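Local atomic coordinates of inositol-1-monophosphatase (Nostoc sp., PDB entry 5ZHH), a protein that catalyses the hydrolysis of inositol monophosphates to free inositol and phosphate, probably with the help of bound metal ions as in related enzymes of its family. Residues A[6-11]-A[114-119]; A[82-87]-A[106-111]; A[130-135]-A[219-224]. All coordinates share one frame; numbering follows the deposited sequence.

Contact 1: A[6-11]-A[114-119]; sequences TFLDIA and PQVGVI
V116 and V118 share one rotamer, CG1 anti to the backbone N (chi1 180° and 179°), so each valine presents its two methyls to helix 3-25, which covers one face of the large mixed sheet of the inositol monophosphatase fold. The helix runs nearly along the strand, with 21° between their directions, and the axes of 6-11 and 114-119 come within 8.2 Å. L8, its CG also anti to N, crosses both valine side chains obliquely and sets CD1 between them. That methyl sits 3.6 Å from CG2 of V118 and 4.0 Å from CG1 of V116. CG1 of V116 lies against the helix backbone, 3.8 Å from CA of L8. F7 contributes mainly its CB, since its ring leads away to meet F62, H65 and Y82, though CG2 of V116 does lie near the ring plane at its edge. A classic beta bulge, in which Q115 and V116 together stand opposite L108, includes the first valine. D9 turns from the strand and makes a salt bridge with R60 of the second subunit. One turn beyond F7, CB of A11 rests 3.7 Å from CG2 of V118.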
loop_
_atom_site.group_PDB
_atom_site.type_symbol
_atom_site.label_atom_id
_atom_site.label_comp_id
_atom_site.label_asym_id
_atom_site.label_seq_id
_atom_site.Cartn_x
_atom_site.Cartn_y
_atom_site.Cartn_z
ATOM N N THR A 6 -17.959 6.896 -20.714
ATOM C CA THR A 6 -18.145 5.466 -20.945
ATOM C C THR A 6 -16.867 4.828 -21.478
ATOM O O THR A 6 -16.466 3.750 -21.021
ATOM C CB THR A 6 -19.308 5.251 -21.916
ATOM O OG1 THR A 6 -20.524 5.663 -21.288
ATOM C CG2 THR A 6 -19.426 3.783 -22.320
ATOM N N PHE A 7 -16.201 5.494 -22.430
ATOM C CA PHE A 7 -14.923 4.995 -22.926
ATOM C C PHE A 7 -13.891 4.941 -21.813
ATOM O O PHE A 7 -13.149 3.960 -21.689
ATOM C CB PHE A 7 -14.409 5.889 -24.057
ATOM C CG PHE A 7 -15.302 5.923 -25.255
ATOM C CD1 PHE A 7 -16.040 4.814 -25.611
ATOM C CD2 PHE A 7 -15.403 7.069 -26.024
ATOM C CE1 PHE A 7 -16.869 4.843 -26.722
ATOM C CE2 PHE A 7 -16.226 7.104 -27.138
ATOM C CZ PHE A 7 -16.961 5.991 -27.486
ATOM N N LEU A 8 -13.845 5.987 -20.987
ATOM C CA LEU A 8 -12.864 6.065 -19.911
ATOM C C LEU A 8 -13.102 4.992 -18.853
ATOM O O LEU A 8 -12.145 4.430 -18.303
ATOM C CB LEU A 8 -12.902 7.465 -19.294
ATOM C CG LEU A 8 -11.982 7.711 -18.104
ATOM C CD1 LEU A 8 -10.533 7.526 -18.531
ATOM C CD2 LEU A 8 -12.209 9.097 -17.516
ATOM N N ASP A 9 -14.371 4.711 -18.539
ATOM C CA ASP A 9 -14.687 3.657 -17.580
ATOM C C ASP A 9 -14.123 2.318 -18.034
ATOM O O ASP A 9 -13.566 1.563 -17.232
ATOM C CB ASP A 9 -16.204 3.539 -17.385
ATOM C CG ASP A 9 -16.802 4.707 -16.629
ATOM O OD1 ASP A 9 -16.048 5.473 -15.990
ATOM O OD2 ASP A 9 -18.043 4.849 -16.672
ATOM N N ILE A 10 -14.300 1.987 -19.316
ATOM C CA ILE A 10 -13.879 0.680 -19.808
ATOM C C ILE A 10 -12.361 0.612 -19.927
ATOM O O ILE A 10 -11.742 -0.412 -19.608
ATOM C CB ILE A 10 -14.562 0.370 -21.152
ATOM C CG1 ILE A 10 -16.070 0.254 -20.958
ATOM C CG2 ILE A 10 -14.007 -0.919 -21.742
ATOM C CD1 ILE A 10 -16.453 -0.650 -19.831
ATOM N N ALA A 11 -11.735 1.691 -20.394
ATOM C CA ALA A 11 -10.276 1.707 -20.461
ATOM C C ALA A 11 -9.659 1.560 -19.077
ATOM O O ALA A 11 -8.609 0.923 -18.924
ATOM C CB ALA A 11 -9.792 2.996 -21.123
ATOM N N PRO A 114 -6.109 12.168 -29.919
ATOM C CA PRO A 114 -6.203 11.555 -28.584
ATOM C C PRO A 114 -7.300 12.199 -27.746
ATOM O O PRO A 114 -7.324 13.415 -27.553
ATOM C CB PRO A 114 -4.816 11.809 -27.980
ATOM C CG PRO A 114 -3.907 12.041 -29.171
ATOM C CD PRO A 114 -4.774 12.730 -30.189
ATOM N N GLN A 115 -8.217 11.370 -27.241
ATOM C CA GLN A 115 -9.354 11.872 -26.475
ATOM C C GLN A 115 -9.605 11.145 -25.165
ATOM O O GLN A 115 -10.286 11.709 -24.296
ATOM C CB GLN A 115 -10.637 11.810 -27.319
ATOM C CG GLN A 115 -10.666 12.788 -28.483
ATOM C CD GLN A 115 -10.896 14.225 -28.044
ATOM O OE1 GLN A 115 -12.036 14.672 -27.917
ATOM N NE2 GLN A 115 -9.813 14.958 -27.821
ATOM N N VAL A 116 -9.130 9.912 -25.002
ATOM C CA VAL A 116 -9.264 9.169 -23.752
ATOM C C VAL A 116 -7.933 8.506 -23.451
ATOM O O VAL A 116 -7.315 7.907 -24.337
ATOM C CB VAL A 116 -10.378 8.103 -23.818
ATOM C CG1 VAL A 116 -10.468 7.352 -22.495
ATOM C CG2 VAL A 116 -11.714 8.735 -24.173
ATOM N N GLY A 117 -7.503 8.587 -22.195
ATOM C CA GLY A 117 -6.241 7.978 -21.831
ATOM C C GLY A 117 -6.213 7.405 -20.431
ATOM O O GLY A 117 -6.654 8.049 -19.474
ATOM N N VAL A 118 -5.711 6.181 -20.307
ATOM C CA VAL A 118 -5.459 5.562 -19.013
ATOM C C VAL A 118 -4.050 4.995 -19.019
ATOM O O VAL A 118 -3.668 4.276 -19.950
ATOM C CB VAL A 118 -6.481 4.456 -18.675
ATOM C CG1 VAL A 118 -6.135 3.848 -17.337
ATOM C CG2 VAL A 118 -7.901 5.027 -18.638
ATOM N N ILE A 119 -3.279 5.324 -17.986
ATOM C CA ILE A 119 -1.926 4.812 -17.799
ATOM C C ILE A 119 -1.842 4.267 -16.384
ATOM O O ILE A 119 -2.103 4.997 -15.420
ATOM C CB ILE A 119 -0.869 5.904 -18.032
ATOM C CG1 ILE A 119 -0.951 6.390 -19.477
ATOM C CG2 ILE A 119 0.535 5.392 -17.712
ATOM C CD1 ILE A 119 -0.197 7.702 -19.732
#

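Contact 2: A[82-87]-A[106-111]; sequences YLWAID and IGLLIN
W84 leaves the strand with CG anti to its carbonyl carbon, and its CB starts 3.9 Å from O of G107. From there the indole slides beneath L108: CD1 of L108 stands 3.7 Å from the centroid of the five-membered ring, 6° off the normal, a CH-pi contact over one face. On the benzo half, CE3 lies 3.5 Å from O of G107, with CG2 of I106 beside it; CZ2 passes near CD2 of L108, and at the tip CH2 and CZ3 lie against CB of L108. The polar corner is satisfied outside the pair by a hydrogen bond from NE1 to ND1 of H65, which, with the packing on the ring, would restrict its rotation. An alanine here would remove the whole indole and would probably leave L108 and I106 poorly packed and H65 without this partner.

The two strands are antiparallel neighbours in the central sheet. L83 with L109 and A85 with G107 are the hydrogen-bonded pairs; N of L109 reaches O of L83 at 2.7 Å, in the carbonyl plane. W84 and L108 form a non-hydrogen-bonded pair on the face covered by helices 3-25 and 44-61; A85 and L109 project to the other face, against V217 of helix 213-225. OD2 of D87 lies close to OD1 of D90 and of D215, consistent with the metal site of relatives. On the same face as W84, I86 and I106 run side by side, CD1 of I86 pressing on CG2 of I106 at a tight 3.5 Å.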
loop_
_atom_site.group_PDB
_atom_site.type_symbol
_atom_site.label_atom_id
_atom_site.label_comp_id
_atom_site.label_asym_id
_atom_site.label_seq_id
_atom_site.Cartn_x
_atom_site.Cartn_y
_atom_site.Cartn_z
ATOM N N TYR A 82 -13.061 5.395 -34.401
ATOM C CA TYR A 82 -12.540 4.994 -33.100
ATOM C C TYR A 82 -11.365 4.048 -33.288
ATOM O O TYR A 82 -11.514 2.975 -33.884
ATOM C CB TYR A 82 -13.631 4.331 -32.258
ATOM C CG TYR A 82 -14.796 5.244 -31.971
ATOM C CD1 TYR A 82 -14.658 6.328 -31.116
ATOM C CD2 TYR A 82 -16.038 5.020 -32.555
ATOM C CE1 TYR A 82 -15.717 7.168 -30.848
ATOM C CE2 TYR A 82 -17.108 5.858 -32.294
ATOM C CZ TYR A 82 -16.942 6.929 -31.438
ATOM O OH TYR A 82 -18.000 7.765 -31.172
ATOM N N LEU A 83 -10.205 4.441 -32.771
ATOM C CA LEU A 83 -8.988 3.646 -32.879
ATOM C C LEU A 83 -8.294 3.657 -31.528
ATOM O O LEU A 83 -7.864 4.717 -31.062
ATOM C CB LEU A 83 -8.052 4.189 -33.970
ATOM C CG LEU A 83 -6.744 3.410 -34.156
ATOM C CD1 LEU A 83 -7.047 1.986 -34.591
ATOM C CD2 LEU A 83 -5.825 4.097 -35.170
ATOM N N TRP A 84 -8.174 2.482 -30.912
ATOM C CA TRP A 84 -7.509 2.345 -29.623
ATOM C C TRP A 84 -6.028 2.079 -29.853
ATOM O O TRP A 84 -5.663 1.200 -30.641
ATOM C CB TRP A 84 -8.120 1.211 -28.799
ATOM C CG TRP A 84 -9.507 1.482 -28.314
ATOM C CD1 TRP A 84 -10.669 1.195 -28.967
ATOM C CD2 TRP A 84 -9.885 2.073 -27.061
ATOM N NE1 TRP A 84 -11.746 1.581 -28.209
ATOM C CE2 TRP A 84 -11.293 2.128 -27.037
ATOM C CE3 TRP A 84 -9.171 2.578 -25.970
ATOM C CZ2 TRP A 84 -12.004 2.658 -25.959
ATOM C CZ3 TRP A 84 -9.881 3.106 -24.894
ATOM C CH2 TRP A 84 -11.283 3.140 -24.900
ATOM N N ALA A 85 -5.181 2.858 -29.191
ATOM C CA ALA A 85 -3.731 2.703 -29.258
ATOM C C ALA A 85 -3.284 2.095 -27.933
ATOM O O ALA A 85 -3.310 2.771 -26.896
ATOM C CB ALA A 85 -3.044 4.040 -29.530
ATOM N N ILE A 86 -2.892 0.821 -27.974
ATOM C CA ILE A 86 -2.688 -0.008 -26.786
ATOM C C ILE A 86 -1.208 -0.347 -26.654
ATOM O O ILE A 86 -0.615 -0.902 -27.586
ATOM C CB ILE A 86 -3.498 -1.311 -26.873
ATOM C CG1 ILE A 86 -4.994 -1.033 -26.941
ATOM C CG2 ILE A 86 -3.173 -2.212 -25.700
ATOM C CD1 ILE A 86 -5.442 0.014 -26.005
ATOM N N ASP A 87 -0.621 -0.057 -25.491
ATOM C CA ASP A 87 0.644 -0.688 -25.123
ATOM C C ASP A 87 0.408 -1.576 -23.910
ATOM O O ASP A 87 0.212 -1.057 -22.798
ATOM C CB ASP A 87 1.750 0.327 -24.827
ATOM C CG ASP A 87 3.142 -0.313 -24.825
ATOM O OD1 ASP A 87 3.240 -1.548 -24.650
ATOM O OD2 ASP A 87 4.142 0.408 -24.999
ATOM N N ILE A 106 -3.386 2.778 -22.381
ATOM C CA ILE A 106 -4.585 2.552 -23.188
ATOM C C ILE A 106 -5.129 3.910 -23.608
ATOM O O ILE A 106 -5.678 4.645 -22.779
ATOM C CB ILE A 106 -5.649 1.758 -22.420
ATOM C CG1 ILE A 106 -5.090 0.396 -22.002
ATOM C CG2 ILE A 106 -6.903 1.599 -23.264
ATOM C CD1 ILE A 106 -6.052 -0.431 -21.176
ATOM N N GLY A 107 -4.993 4.244 -24.885
ATOM C CA GLY A 107 -5.460 5.516 -25.399
ATOM C C GLY A 107 -6.456 5.310 -26.522
ATOM O O GLY A 107 -6.395 4.320 -27.254
ATOM N N LEU A 108 -7.385 6.250 -26.647
ATOM C CA LEU A 108 -8.381 6.205 -27.707
ATOM C C LEU A 108 -8.206 7.430 -28.586
ATOM O O LEU A 108 -8.240 8.563 -28.090
ATOM C CB LEU A 108 -9.805 6.142 -27.145
ATOM C CG LEU A 108 -10.898 6.285 -28.215
ATOM C CD1 LEU A 108 -10.819 5.135 -29.216
ATOM C CD2 LEU A 108 -12.292 6.346 -27.584
ATOM N N LEU A 109 -8.022 7.193 -29.885
ATOM C CA LEU A 109 -8.025 8.231 -30.905
ATOM C C LEU A 109 -9.420 8.320 -31.511
ATOM O O LEU A 109 -9.977 7.308 -31.956
ATOM C CB LEU A 109 -7.001 7.932 -32.007
ATOM C CG LEU A 109 -5.517 7.829 -31.649
ATOM C CD1 LEU A 109 -4.779 7.012 -32.701
ATOM C CD2 LEU A 109 -4.892 9.220 -31.529
ATOM N N ILE A 110 -9.990 9.518 -31.507
ATOM C CA ILE A 110 -11.256 9.786 -32.177
ATOM C C ILE A 110 -10.947 10.675 -33.375
ATOM O O ILE A 110 -10.495 11.819 -33.215
ATOM C CB ILE A 110 -12.285 10.420 -31.235
ATOM C CG1 ILE A 110 -12.537 9.475 -30.057
ATOM C CG2 ILE A 110 -13.578 10.722 -31.988
ATOM C CD1 ILE A 110 -13.523 9.995 -29.029
ATOM N N ASN A 111 -11.154 10.129 -34.575
ATOM C CA ASN A 111 -10.769 10.792 -35.817
ATOM C C ASN A 111 -9.296 11.192 -35.771
ATOM O O ASN A 111 -8.907 12.281 -36.198
ATOM C CB ASN A 111 -11.672 11.996 -36.095
ATOM C CG ASN A 111 -13.131 11.600 -36.292
ATOM O OD1 ASN A 111 -13.437 10.614 -36.965
ATOM N ND2 ASN A 111 -14.035 12.348 -35.671
#

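Contact 3: A[130-135]-A[219-224]; sequences GAAGLG and GVILLE
I221 lies over the end of strand 126-131 and the turn that follows, its CD1 3.9 Å from N of A132 and 4.2 Å from CB of the same residue. With CG1 anti to the backbone N (chi1 -178°), CG2 takes the crowded position between N and the carbonyl carbon, and it is CG1 that reaches CA of A131. One residue on, L222 also has CG anti to N, and its CD1 comes to 3.8 Å from N of G130. So two neighbouring residues of helix 213-225 grip successive backbone units of the strand end. G130 makes this closeness possible: its CA is 4.5 Å from CA of L222, and a CB there would fall 3.1 Å from that same atom. The helix thus packs on the main chain of the hairpin of strands 126-131 and 135-138, opposite the direction in which A131 sends its CB. The hairpin itself closes with a type II turn across A132 and G133, where N of L134 donates to O of A131 at 2.8 Å; the positive phi of G133 (76°) suits a glycine. Both carboxylate oxygens of E225 accept from the hairpin, OE1 from N of G135 and OE2 from N of G133. With no hydrogen bond between 130-135 and 219-224, aliphatic carbons meet mostly backbone by van der Waals contact, and E225 supplies a polar tie between helix and hairpin.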
loop_
_atom_site.group_PDB
_atom_site.type_symbol
_atom_site.label_atom_id
_atom_site.label_comp_id
_atom_site.label_asym_id
_atom_site.label_seq_id
_atom_site.Cartn_x
_atom_site.Cartn_y
_atom_site.Cartn_z
ATOM N N GLY A 130 -7.535 10.340 -17.881
ATOM C CA GLY A 130 -7.922 11.605 -18.470
ATOM C C GLY A 130 -8.788 11.391 -19.685
ATOM O O GLY A 130 -8.658 10.389 -20.393
ATOM N N ALA A 131 -9.684 12.343 -19.925
ATOM C CA ALA A 131 -10.512 12.339 -21.121
ATOM C C ALA A 131 -10.903 13.773 -21.437
ATOM O O ALA A 131 -11.046 14.600 -20.533
ATOM C CB ALA A 131 -11.760 11.461 -20.950
ATOM N N ALA A 132 -11.072 14.059 -22.726
ATOM C CA ALA A 132 -11.373 15.414 -23.175
ATOM C C ALA A 132 -12.565 15.991 -22.424
ATOM O O ALA A 132 -13.650 15.401 -22.406
ATOM C CB ALA A 132 -11.646 15.414 -24.680
ATOM N N GLY A 133 -12.347 17.133 -21.773
ATOM C CA GLY A 133 -13.390 17.812 -21.038
ATOM C C GLY A 133 -13.746 17.202 -19.701
ATOM O O GLY A 133 -14.587 17.764 -18.992
ATOM N N LEU A 134 -13.130 16.081 -19.322
ATOM C CA LEU A 134 -13.468 15.401 -18.083
ATOM C C LEU A 134 -12.397 15.522 -17.009
ATOM O O LEU A 134 -12.632 15.083 -15.878
ATOM C CB LEU A 134 -13.736 13.915 -18.351
ATOM C CG LEU A 134 -14.905 13.642 -19.303
ATOM C CD1 LEU A 134 -15.158 12.147 -19.410
ATOM C CD2 LEU A 134 -16.157 14.389 -18.849
ATOM N N GLY A 135 -11.235 16.079 -17.329
ATOM C CA GLY A 135 -10.195 16.295 -16.347
ATOM C C GLY A 135 -9.185 15.159 -16.278
ATOM O O GLY A 135 -9.322 14.103 -16.900
ATOM N N GLY A 219 -1.083 9.336 -22.849
ATOM C CA GLY A 219 -0.423 10.396 -22.106
ATOM C C GLY A 219 -0.683 11.776 -22.668
ATOM O O GLY A 219 -0.696 12.759 -21.921
ATOM N N VAL A 220 -0.898 11.876 -23.981
ATOM C CA VAL A 220 -1.107 13.184 -24.598
ATOM C C VAL A 220 -2.389 13.823 -24.075
ATOM O O VAL A 220 -2.394 14.990 -23.661
ATOM C CB VAL A 220 -1.105 13.066 -26.133
ATOM C CG1 VAL A 220 -1.716 14.305 -26.767
ATOM C CG2 VAL A 220 0.330 12.873 -26.646
ATOM N N ILE A 221 -3.496 13.072 -24.072
ATOM C CA ILE A 221 -4.752 13.661 -23.610
ATOM C C ILE A 221 -4.720 13.874 -22.100
ATOM O O ILE A 221 -5.233 14.879 -21.594
ATOM C CB ILE A 221 -5.963 12.811 -24.053
ATOM C CG1 ILE A 221 -7.270 13.467 -23.596
ATOM C CG2 ILE A 221 -5.893 11.388 -23.513
ATOM C CD1 ILE A 221 -7.499 14.865 -24.169
ATOM N N LEU A 222 -4.096 12.949 -21.362
ATOM C CA LEU A 222 -3.895 13.138 -19.928
ATOM C C LEU A 222 -3.190 14.454 -19.644
ATOM O O LEU A 222 -3.628 15.242 -18.798
ATOM C CB LEU A 222 -3.072 11.982 -19.361
ATOM C CG LEU A 222 -2.820 12.033 -17.854
ATOM C CD1 LEU A 222 -4.102 11.640 -17.105
ATOM C CD2 LEU A 222 -1.659 11.128 -17.454
ATOM N N LEU A 223 -2.089 14.709 -20.356
ATOM C CA LEU A 223 -1.317 15.918 -20.110
ATOM C C LEU A 223 -2.112 17.155 -20.500
ATOM O O LEU A 223 -2.121 18.152 -19.768
ATOM C CB LEU A 223 0.005 15.855 -20.883
ATOM C CG LEU A 223 0.870 17.113 -20.852
ATOM C CD1 LEU A 223 1.156 17.489 -19.418
ATOM C CD2 LEU A 223 2.179 16.873 -21.598
ATOM N N GLU A 224 -2.803 17.105 -21.640
ATOM C CA GLU A 224 -3.600 18.254 -22.057
ATOM C C GLU A 224 -4.715 18.557 -21.064
ATOM O O GLU A 224 -4.950 19.723 -20.723
ATOM C CB GLU A 224 -4.163 18.019 -23.458
ATOM C CG GLU A 224 -3.077 18.019 -24.541
ATOM C CD GLU A 224 -3.635 17.736 -25.922
ATOM O OE1 GLU A 224 -3.069 18.244 -26.907
ATOM O OE2 GLU A 224 -4.653 17.018 -26.024
#

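Contacts 1, 2 and 3 lie around one mixed sheet, in which 82-87, 106-111, 114-119 and 130-135 belong to consecutive strands. Contact 1 joins its neighbours through probable backbone hydrogen bonds: V116 O to L108 N, 2.8 Å, toward contact 2, and G117 N to G130 O, 2.8 Å, toward contact 3. Its centre is about 9 Å from each of theirs, while those two are about 13 Å apart and do not touch. Helix 3-25 packs on one face and helix 213-225 on the other, where CG2 of I221 nears N of G117. That second helix also carries D215, close to D87 of contact 2, so contact 3 lies on the helix that reaches the probable metal site.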